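Alpha-L-rhamnosidase (Klebsiella oxytoca, PDB 4XHC) catalyses the hydrolysis of terminal alpha-L-rhamnose residues from rhamnosides as a two-domain member of glycoside hydrolase family 78. Local coordinates at residues F419-S422 with Q427-W430. Sequence-based numbering, arbitrary orientation.
Sequences FYVS and QVSW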
ATOM      1  N   PHE A 419     -55.672   2.341   6.412  1.00 47.68           N
ATOM      2  CA  PHE A 419     -54.366   1.815   6.025  1.00 45.44           C
ATOM      3  C   PHE A 419     -54.345   0.304   6.259  1.00 44.54           C
ATOM      4  O   PHE A 419     -55.157  -0.232   7.011  1.00 45.51           O
ATOM      5  CB  PHE A 419     -53.237   2.427   6.876  1.00 44.42           C
ATOM      6  CG  PHE A 419     -52.897   3.861   6.547  1.00 44.40           C
ATOM      7  CD1 PHE A 419     -52.588   4.245   5.246  1.00 44.67           C
ATOM      8  CD2 PHE A 419     -52.834   4.824   7.549  1.00 44.60           C
ATOM      9  CE1 PHE A 419     -52.264   5.570   4.949  1.00 44.58           C
ATOM     10  CE2 PHE A 419     -52.504   6.149   7.254  1.00 45.07           C
ATOM     11  CZ  PHE A 419     -52.218   6.521   5.952  1.00 44.18           C
ATOM     12  N   TYR A 420     -53.410  -0.376   5.612  1.00 43.23           N
ATOM     13  CA  TYR A 420     -53.143  -1.772   5.907  1.00 43.56           C
ATOM     14  C   TYR A 420     -52.198  -1.866   7.114  1.00 43.59           C
ATOM     15  O   TYR A 420     -51.270  -1.069   7.244  1.00 42.68           O
ATOM     16  CB  TYR A 420     -52.521  -2.477   4.693  1.00 44.01           C
ATOM     17  CG  TYR A 420     -53.423  -2.572   3.473  1.00 44.55           C
ATOM     18  CD1 TYR A 420     -54.365  -3.592   3.353  1.00 45.45           C
ATOM     19  CD2 TYR A 420     -53.320  -1.650   2.433  1.00 44.30           C
ATOM     20  CE1 TYR A 420     -55.181  -3.686   2.236  1.00 46.81           C
ATOM     21  CE2 TYR A 420     -54.134  -1.730   1.316  1.00 44.98           C
ATOM     22  CZ  TYR A 420     -55.058  -2.753   1.215  1.00 47.49           C
ATOM     23  OH  TYR A 420     -55.865  -2.835   0.097  1.00 49.68           O
ATOM     24  N   VAL A 421     -52.438  -2.847   7.979  1.00 43.40           N
ATOM     25  CA  VAL A 421     -51.540  -3.147   9.085  1.00 43.76           C
ATOM     26  C   VAL A 421     -50.653  -4.359   8.756  1.00 43.62           C
ATOM     27  O   VAL A 421     -50.958  -5.146   7.865  1.00 42.52           O
ATOM     28  CB  VAL A 421     -52.309  -3.388  10.400  1.00 46.21           C
ATOM     29  CG1 VAL A 421     -53.170  -2.180  10.730  1.00 47.35           C
ATOM     30  CG2 VAL A 421     -53.161  -4.649  10.336  1.00 47.32           C
ATOM     31  N   SER A 422     -49.553  -4.503   9.488  1.00 45.05           N
ATOM     32  CA  SER A 422     -48.558  -5.543   9.215  1.00 44.65           C
ATOM     33  C   SER A 422     -48.034  -6.175  10.516  1.00 43.77           C
ATOM     34  O   SER A 422     -47.677  -5.471  11.464  1.00 46.26           O
ATOM     35  CB  SER A 422     -47.407  -4.940   8.402  1.00 43.75           C
ATOM     36  OG  SER A 422     -46.530  -5.941   7.903  1.00 43.91           O
ATOM     37  N   GLN A 427     -48.604  -2.997  12.888  1.00 49.85           N
ATOM     38  CA  GLN A 427     -47.827  -1.800  12.554  1.00 50.11           C
ATOM     39  C   GLN A 427     -48.328  -1.144  11.278  1.00 47.91           C
ATOM     40  O   GLN A 427     -48.690  -1.836  10.339  1.00 46.11           O
ATOM     41  CB  GLN A 427     -46.356  -2.177  12.358  1.00 49.19           C
ATOM     42  CG  GLN A 427     -45.406  -0.996  12.275  1.00 49.30           C
ATOM     43  CD  GLN A 427     -44.040  -1.373  11.734  1.00 48.97           C
ATOM     44  OE1 GLN A 427     -43.903  -1.745  10.575  1.00 49.40           O
ATOM     45  NE2 GLN A 427     -43.025  -1.274  12.568  1.00 49.66           N
ATOM     46  N   VAL A 428     -48.300   0.190  11.260  1.00 48.94           N
ATOM     47  CA  VAL A 428     -48.658   0.995  10.096  1.00 46.98           C
ATOM     48  C   VAL A 428     -47.409   1.662   9.498  1.00 46.33           C
ATOM     49  O   VAL A 428     -46.793   2.548  10.121  1.00 46.67           O
ATOM     50  CB  VAL A 428     -49.675   2.086  10.481  1.00 48.84           C
ATOM     51  CG1 VAL A 428     -50.117   2.870   9.253  1.00 49.50           C
ATOM     52  CG2 VAL A 428     -50.881   1.468  11.168  1.00 49.04           C
ATOM     53  N   SER A 429     -47.050   1.244   8.287  1.00 44.56           N
ATOM     54  CA  SER A 429     -45.856   1.751   7.607  1.00 45.82           C
ATOM     55  C   SER A 429     -46.211   2.348   6.254  1.00 45.13           C
ATOM     56  O   SER A 429     -47.307   2.123   5.743  1.00 45.61           O
ATOM     57  CB  SER A 429     -44.843   0.619   7.403  1.00 46.22           C
ATOM     58  OG  SER A 429     -45.324  -0.388   6.513  1.00 43.45           O
ATOM     59  N   TRP A 430     -45.296   3.123   5.681  1.00 44.51           N
ATOM     60  CA  TRP A 430     -45.471   3.588   4.302  1.00 44.42           C
ATOM     61  C   TRP A 430     -45.360   2.416   3.332  1.00 44.64           C
ATOM     62  O   TRP A 430     -46.097   2.345   2.348  1.00 46.45           O
ATOM     63  CB  TRP A 430     -44.416   4.625   3.925  1.00 44.36           C
ATOM     64  CG  TRP A 430     -44.700   5.994   4.394  1.00 43.90           C
ATOM     65  CD1 TRP A 430     -44.602   6.454   5.668  1.00 44.50           C
ATOM     66  CD2 TRP A 430     -45.097   7.105   3.594  1.00 43.15           C
ATOM     67  NE1 TRP A 430     -44.925   7.781   5.716  1.00 44.63           N
ATOM     68  CE2 TRP A 430     -45.230   8.207   4.454  1.00 43.65           C
ATOM     69  CE3 TRP A 430     -45.360   7.278   2.237  1.00 43.90           C
ATOM     70  CZ2 TRP A 430     -45.608   9.462   4.005  1.00 44.51           C
ATOM     71  CZ3 TRP A 430     -45.736   8.534   1.788  1.00 45.54           C
ATOM     72  CH2 TRP A 430     -45.854   9.613   2.675  1.00 45.56           C
TER
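V428 reaches across to F419 and V421 with its two methyl branches, while the backbones of S422 and Q427 join through a pair of reciprocal hydrogen bonds. S422 N donates to Q427 O at 2.9 Å, lying in the carbonyl plane though with a bent N-H...O angle of 132°. The return bond, from Q427 N to S422 O, measures 3.0 Å, and here the donor is tilted from the carbonyl plane. Q427 O also receives a CA-H...O contact from V421 CA at 3.4 Å, so the N-H of S422 and the CA-H of V421 converge on one carbonyl oxygen.

From CB, the side chain of V428 divides. CG1, anti to the backbone N (chi1 -176°), approaches the F419 ring obliquely, 3.8 Å from F419 CD2 and 3.9 Å from F419 CB, and the two side chains cross at nearly a right angle. CG2 faces V421 instead, with 4.3 Å to V421 CG1, a looser apolar contact.

The Q427 side chain passes its CB 3.7 Å from S422 O and then runs extended beyond CG to an amide tied at both ends, OE1 accepting from N366 N and NE2 donating to S364 O. S422 OG hydrogen-bonds to N366 OD1 and A369 N, so both residues of the bridge are tethered to the 364-369 region.

S429 follows as the N-cap of helix 430-438. The whole is a turn of four residues closed at its neck by a single antiparallel, hydrogen-bonded bridge, part of the connection between helices 391-412 and 430-438, which also holds the small antiparallel sheet of 413-414 and 419-420, in the (alpha/alpha)6 barrel of the six-hairpin glycosidase domain.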